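Local coordinates for protein DELTA1-pyrroline-2-carboxylate reductase (Thermococcus litoralis DSM 5473, PDB 6T3E) that probably catalyses the NADH-dependent reduction of delta1-pyrroline-2-carboxylate to L-proline in L-hydroxyproline metabolism, at residues Lys191-Met196 with Ile204-Ser209; Arg174-Ala179 with Ser217-Val222. All blocks are in the same frame, centred on the assembly; numbering follows the deposited sequence.

Contact 1 of 2, residues Lys191-Met196 with Ile204-Ser209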
loop_
_atom_site.group_PDB
_atom_site.type_symbol
_atom_site.label_atom_id
_atom_site.label_comp_id
_atom_site.label_asym_id
_atom_site.label_seq_id
_atom_site.Cartn_x
_atom_site.Cartn_y
_atom_site.Cartn_z
ATOM N N LYS B 191 -11.448 26.324 21.250
ATOM C CA LYS B 191 -12.355 25.213 21.016
ATOM C C LYS B 191 -11.851 23.954 21.694
ATOM O O LYS B 191 -12.637 23.179 22.241
ATOM C CB LYS B 191 -12.525 24.994 19.515
ATOM C CG LYS B 191 -13.810 24.291 19.164
ATOM C CD LYS B 191 -13.928 24.033 17.684
ATOM C CE LYS B 191 -14.853 22.834 17.437
ATOM N NZ LYS B 191 -16.255 23.079 17.925
ATOM N N PHE B 192 -10.538 23.749 21.691
ATOM C CA PHE B 192 -9.959 22.604 22.381
ATOM C C PHE B 192 -10.196 22.682 23.884
ATOM O O PHE B 192 -10.667 21.715 24.500
ATOM C CB PHE B 192 -8.462 22.518 22.072
ATOM C CG PHE B 192 -7.799 21.291 22.614
ATOM C CD1 PHE B 192 -7.417 21.225 23.950
ATOM C CD2 PHE B 192 -7.534 20.208 21.788
ATOM C CE1 PHE B 192 -6.805 20.096 24.456
ATOM C CE2 PHE B 192 -6.918 19.070 22.292
ATOM C CZ PHE B 192 -6.554 19.017 23.625
ATOM N N ALA B 193 -9.845 23.818 24.500
ATOM C CA ALA B 193 -9.976 23.934 25.950
ATOM C C ALA B 193 -11.425 23.762 26.394
ATOM O O ALA B 193 -11.711 23.012 27.333
ATOM C CB ALA B 193 -9.413 25.266 26.432
ATOM N N GLU B 194 -12.358 24.417 25.704
ATOM C CA GLU B 194 -13.766 24.294 26.070
ATOM C C GLU B 194 -14.250 22.863 25.880
ATOM O O GLU B 194 -14.705 22.213 26.829
ATOM C CB GLU B 194 -14.618 25.254 25.237
ATOM C CG GLU B 194 -14.437 26.726 25.571
ATOM C CD GLU B 194 -15.168 27.627 24.591
ATOM O OE1 GLU B 194 -15.932 27.086 23.756
ATOM O OE2 GLU B 194 -14.978 28.866 24.653
ATOM N N GLU B 195 -14.144 22.358 24.647
ATOM C CA GLU B 195 -14.740 21.074 24.302
ATOM C C GLU B 195 -14.055 19.919 25.018
ATOM O O GLU B 195 -14.722 18.960 25.423
ATOM C CB GLU B 195 -14.705 20.880 22.796
ATOM C CG GLU B 195 -15.750 21.713 22.103
ATOM C CD GLU B 195 -15.803 21.440 20.623
ATOM O OE1 GLU B 195 -14.899 20.739 20.112
ATOM O OE2 GLU B 195 -16.766 21.906 19.977
ATOM N N MET B 196 -12.729 19.963 25.148
ATOM C CA MET B 196 -12.034 18.867 25.821
ATOM C C MET B 196 -12.221 18.908 27.336
ATOM O O MET B 196 -12.043 17.884 27.999
ATOM C CB MET B 196 -10.553 18.859 25.451
ATOM C CG MET B 196 -10.290 18.397 24.009
ATOM S SD MET B 196 -11.050 16.812 23.577
ATOM C CE MET B 196 -9.922 15.705 24.408
ATOM N N ILE B 204 -9.142 22.945 31.632
ATOM C CA ILE B 204 -8.185 23.215 30.566
ATOM C C ILE B 204 -8.176 24.713 30.279
ATOM O O ILE B 204 -9.221 25.306 29.983
ATOM C CB ILE B 204 -8.488 22.408 29.293
ATOM C CG1 ILE B 204 -8.443 20.909 29.619
ATOM C CG2 ILE B 204 -7.484 22.757 28.208
ATOM C CD1 ILE B 204 -9.180 20.012 28.637
ATOM N N LYS B 205 -7.002 25.316 30.362
ATOM C CA LYS B 205 -6.835 26.744 30.179
ATOM C C LYS B 205 -5.885 26.965 29.021
ATOM O O LYS B 205 -4.857 26.290 28.904
ATOM C CB LYS B 205 -6.282 27.414 31.440
ATOM C CG LYS B 205 -7.336 27.735 32.491
ATOM C CD LYS B 205 -7.809 29.172 32.354
ATOM C CE LYS B 205 -9.275 29.331 32.722
ATOM N NZ LYS B 205 -9.723 30.739 32.499
ATOM N N THR B 206 -6.252 27.890 28.155
ATOM C CA THR B 206 -5.378 28.250 27.056
ATOM C C THR B 206 -4.293 29.168 27.592
ATOM O O THR B 206 -4.589 30.114 28.327
ATOM C CB THR B 206 -6.165 28.950 25.949
ATOM O OG1 THR B 206 -6.634 30.211 26.441
ATOM C CG2 THR B 206 -7.358 28.109 25.529
ATOM N N VAL B 207 -3.043 28.882 27.236
ATOM C CA VAL B 207 -1.920 29.762 27.543
ATOM C C VAL B 207 -1.444 30.385 26.219
ATOM O O VAL B 207 -1.797 29.925 25.131
ATOM C CB VAL B 207 -0.767 29.023 28.274
ATOM C CG1 VAL B 207 -1.256 28.364 29.535
ATOM C CG2 VAL B 207 -0.099 28.006 27.351
ATOM N N GLU B 208 -0.606 31.429 26.317
ATOM C CA GLU B 208 -0.297 32.301 25.183
ATOM C C GLU B 208 1.187 32.268 24.825
ATOM O O GLU B 208 1.714 33.224 24.238
ATOM C CB GLU B 208 -0.760 33.734 25.505
ATOM C CG GLU B 208 -1.121 34.596 24.304
ATOM C CD GLU B 208 -2.161 33.928 23.425
ATOM O OE1 GLU B 208 -3.260 33.542 23.926
ATOM O OE2 GLU B 208 -1.868 33.820 22.220
ATOM N N SER B 209 1.858 31.156 25.106
ATOM C CA SER B 209 3.187 30.899 24.560
ATOM C C SER B 209 3.518 29.421 24.732
ATOM O O SER B 209 3.110 28.787 25.712
ATOM C CB SER B 209 4.293 31.740 25.223
ATOM O OG SER B 209 4.340 31.516 26.614
#
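Ile204 of strand 203-206 packs through both of its branches against the helical segment Lys191-Met196. Its CG2 lies alongside Ala193, 3.6 Å from Ala193 CB. The other branch runs on toward the C-terminal part of the segment: with CG1 anti to the carbonyl carbon and CD1 carried on in a nearly extended chain (chi2 159°), Ile204 CD1 ends 3.5 Å from Met196 C, with Met196 CB at 3.7 Å. Met196 CG, anti to its own carbonyl carbon (chi1 -72°), sits over the centre of the Phe192 ring, 3.7 Å above the plane. Thr206 reaches Ala193 from the flank through CG2 alone, at the exposed margin, with Thr206 CG2 3.6 Å from Ala193 CB, so the small alanine methyl is touched by residues two apart on the strand. Farther on the chain leaves the helix, and Ser209, at the N-cap of helix 210-215, makes a weak hydrogen bond from OG to Glu212 N. No hydrogen bond crosses the contact; it is apolar, and the helix and strand axes run antiparallel at 169°, 7.4 Å apart. Helix 186-200 is here packed on the second strand of the right-handed, Rossmann-type beta-alpha-beta unit formed by strand 178-182, helix 186-200 and strand 203-206. Leu167 of helix 161-173 also touches Ile204, while Phe192 reaches Ala163 on that helix and Val181 in the adjoining strand.

Contact 2 of 2, residues Arg174-Ala179 with Ser217-Val222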
loop_
_atom_site.group_PDB
_atom_site.type_symbol
_atom_site.label_atom_id
_atom_site.label_comp_id
_atom_site.label_asym_id
_atom_site.label_seq_id
_atom_site.Cartn_x
_atom_site.Cartn_y
_atom_site.Cartn_z
ATOM N N ARG B 174 -3.016 8.432 33.552
ATOM C CA ARG B 174 -2.527 9.208 34.684
ATOM C C ARG B 174 -3.680 9.975 35.327
ATOM O O ARG B 174 -4.762 10.106 34.752
ATOM C CB ARG B 174 -1.414 10.164 34.240
ATOM C CG ARG B 174 -0.138 9.452 33.806
ATOM C CD ARG B 174 0.569 8.826 34.996
ATOM N NE ARG B 174 1.856 8.234 34.633
ATOM C CZ ARG B 174 2.074 6.924 34.510
ATOM N NH1 ARG B 174 1.084 6.064 34.717
ATOM N NH2 ARG B 174 3.281 6.471 34.178
ATOM N N ASN B 175 -3.468 10.426 36.565
ATOM C CA ASN B 175 -4.487 11.199 37.284
ATOM C C ASN B 175 -4.297 12.691 36.990
ATOM O O ASN B 175 -4.024 13.508 37.869
ATOM C CB ASN B 175 -4.432 10.908 38.783
ATOM C CG ASN B 175 -5.153 9.609 39.166
ATOM O OD1 ASN B 175 -6.309 9.386 38.792
ATOM N ND2 ASN B 175 -4.463 8.745 39.909
ATOM N N ILE B 176 -4.485 13.037 35.713
ATOM C CA ILE B 176 -4.294 14.408 35.259
ATOM C C ILE B 176 -5.350 15.306 35.892
ATOM O O ILE B 176 -6.534 14.954 35.959
ATOM C CB ILE B 176 -4.348 14.456 33.722
ATOM C CG1 ILE B 176 -3.389 13.423 33.136
ATOM C CG2 ILE B 176 -3.970 15.831 33.200
ATOM C CD1 ILE B 176 -1.930 13.778 33.310
ATOM N N GLU B 177 -4.930 16.475 36.359
ATOM C CA GLU B 177 -5.837 17.424 36.993
ATOM C C GLU B 177 -6.096 18.669 36.160
ATOM O O GLU B 177 -7.229 19.158 36.131
ATOM C CB GLU B 177 -5.276 17.852 38.354
ATOM C CG GLU B 177 -5.840 17.104 39.534
ATOM C CD GLU B 177 -4.914 17.151 40.728
ATOM O OE1 GLU B 177 -4.352 18.236 40.991
ATOM O OE2 GLU B 177 -4.751 16.109 41.403
ATOM N N LYS B 178 -5.084 19.181 35.461
ATOM C CA LYS B 178 -5.212 20.436 34.738
ATOM C C LYS B 178 -4.343 20.387 33.488
ATOM O O LYS B 178 -3.256 19.801 33.494
ATOM C CB LYS B 178 -4.829 21.610 35.657
ATOM C CG LYS B 178 -4.551 22.936 34.997
ATOM C CD LYS B 178 -3.526 23.708 35.819
ATOM C CE LYS B 178 -3.234 25.065 35.204
ATOM N NZ LYS B 178 -2.311 25.912 36.021
ATOM N N ALA B 179 -4.826 21.025 32.420
ATOM C CA ALA B 179 -4.136 21.021 31.139
ATOM C C ALA B 179 -3.966 22.444 30.619
ATOM O O ALA B 179 -4.822 23.307 30.832
ATOM C CB ALA B 179 -4.874 20.152 30.104
ATOM N N SER B 217 4.604 21.831 32.511
ATOM C CA SER B 217 4.102 20.500 32.197
ATOM C C SER B 217 4.758 19.419 33.048
ATOM O O SER B 217 5.976 19.419 33.250
ATOM C CB SER B 217 4.347 20.177 30.724
ATOM O OG SER B 217 3.507 20.934 29.882
ATOM N N ASP B 218 3.941 18.477 33.515
ATOM C CA ASP B 218 4.457 17.189 33.962
ATOM C C ASP B 218 4.535 16.215 32.788
ATOM O O ASP B 218 5.483 15.426 32.698
ATOM C CB ASP B 218 3.575 16.622 35.083
ATOM C CG ASP B 218 3.679 17.415 36.391
ATOM O OD1 ASP B 218 4.796 17.852 36.761
ATOM O OD2 ASP B 218 2.633 17.604 37.052
ATOM N N ILE B 219 3.561 16.295 31.872
ATOM C CA ILE B 219 3.548 15.575 30.601
ATOM C C ILE B 219 3.272 16.584 29.495
ATOM O O ILE B 219 2.320 17.363 29.583
ATOM C CB ILE B 219 2.478 14.468 30.571
ATOM C CG1 ILE B 219 2.798 13.380 31.591
ATOM C CG2 ILE B 219 2.367 13.867 29.171
ATOM C CD1 ILE B 219 1.689 12.371 31.753
ATOM N N LEU B 220 4.084 16.566 28.449
ATOM C CA LEU B 220 3.920 17.499 27.347
ATOM C C LEU B 220 3.475 16.751 26.103
ATOM O O LEU B 220 4.071 15.734 25.732
ATOM C CB LEU B 220 5.219 18.256 27.060
ATOM C CG LEU B 220 5.156 19.245 25.892
ATOM C CD1 LEU B 220 4.145 20.340 26.186
ATOM C CD2 LEU B 220 6.522 19.828 25.610
ATOM N N ILE B 221 2.444 17.277 25.449
ATOM C CA ILE B 221 1.909 16.716 24.217
ATOM C C ILE B 221 2.216 17.711 23.105
ATOM O O ILE B 221 1.808 18.875 23.180
ATOM C CB ILE B 221 0.394 16.461 24.320
ATOM C CG1 ILE B 221 0.080 15.309 25.276
ATOM C CG2 ILE B 221 -0.208 16.214 22.947
ATOM C CD1 ILE B 221 -1.328 15.376 25.850
ATOM N N VAL B 222 2.936 17.256 22.081
ATOM C CA VAL B 222 3.247 18.056 20.904
ATOM C C VAL B 222 2.649 17.332 19.699
ATOM O O VAL B 222 3.003 16.174 19.428
ATOM C CB VAL B 222 4.762 18.274 20.737
ATOM C CG1 VAL B 222 5.014 19.457 19.835
ATOM C CG2 VAL B 222 5.447 18.502 22.089
#
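With CG1 anti to the carbonyl carbon (chi1 -65°) and CD1 extended beyond it (chi2 172°), Ile219 sends one methyl toward the segment Arg174-Ala179, where two side chains receive it. Arg174 is bent at chi2 (-70°), and its aliphatic CG comes to 4.0 Å from Ile219 CD1. Ile176 offers the end of its own longer branch, its CD1 standing 4.2 Å from Ile219 CD1. Each of these side chains crosses Ile219 at roughly a right angle, and the touch is slight: two methyls and a methylene, with no hydrogen bond between the segments. The charged end of Arg174 is occupied in another direction, its NH2 donating to the backbone oxygens of Ala147 and Lys144. The contact thus brings the loop leading into strand 178-182 against the first residue of strand 219-222; in the parallel sheet strand 153-157 runs between those two strands, and Ile176 rests on its Ala154. Val170 of helix 161-173 touches both Ile176 and Ile219, which places this small apolar cluster between that helix and the sheet.

Overall arrangement
Both contacts belong to the parallel, Rossmann-type sheet that carries NADH, and their centres lie about 13 Å apart. Both segments of contact 1 fall in the chain between those of contact 2. The two contacts meet directly where strand 203-206, at the outer end of the sheet, pairs with strand 178-182: Lys205 N is 3.0 Å from Ala179 O, a probable hydrogen bond, and Ile204 CG1 packs 3.7 Å from Ala179 CB. Helix 161-173 is shared by both contacts. As for the cofactor, the side chain of Met196 in contact 1 is about 12 Å from the bound NADH.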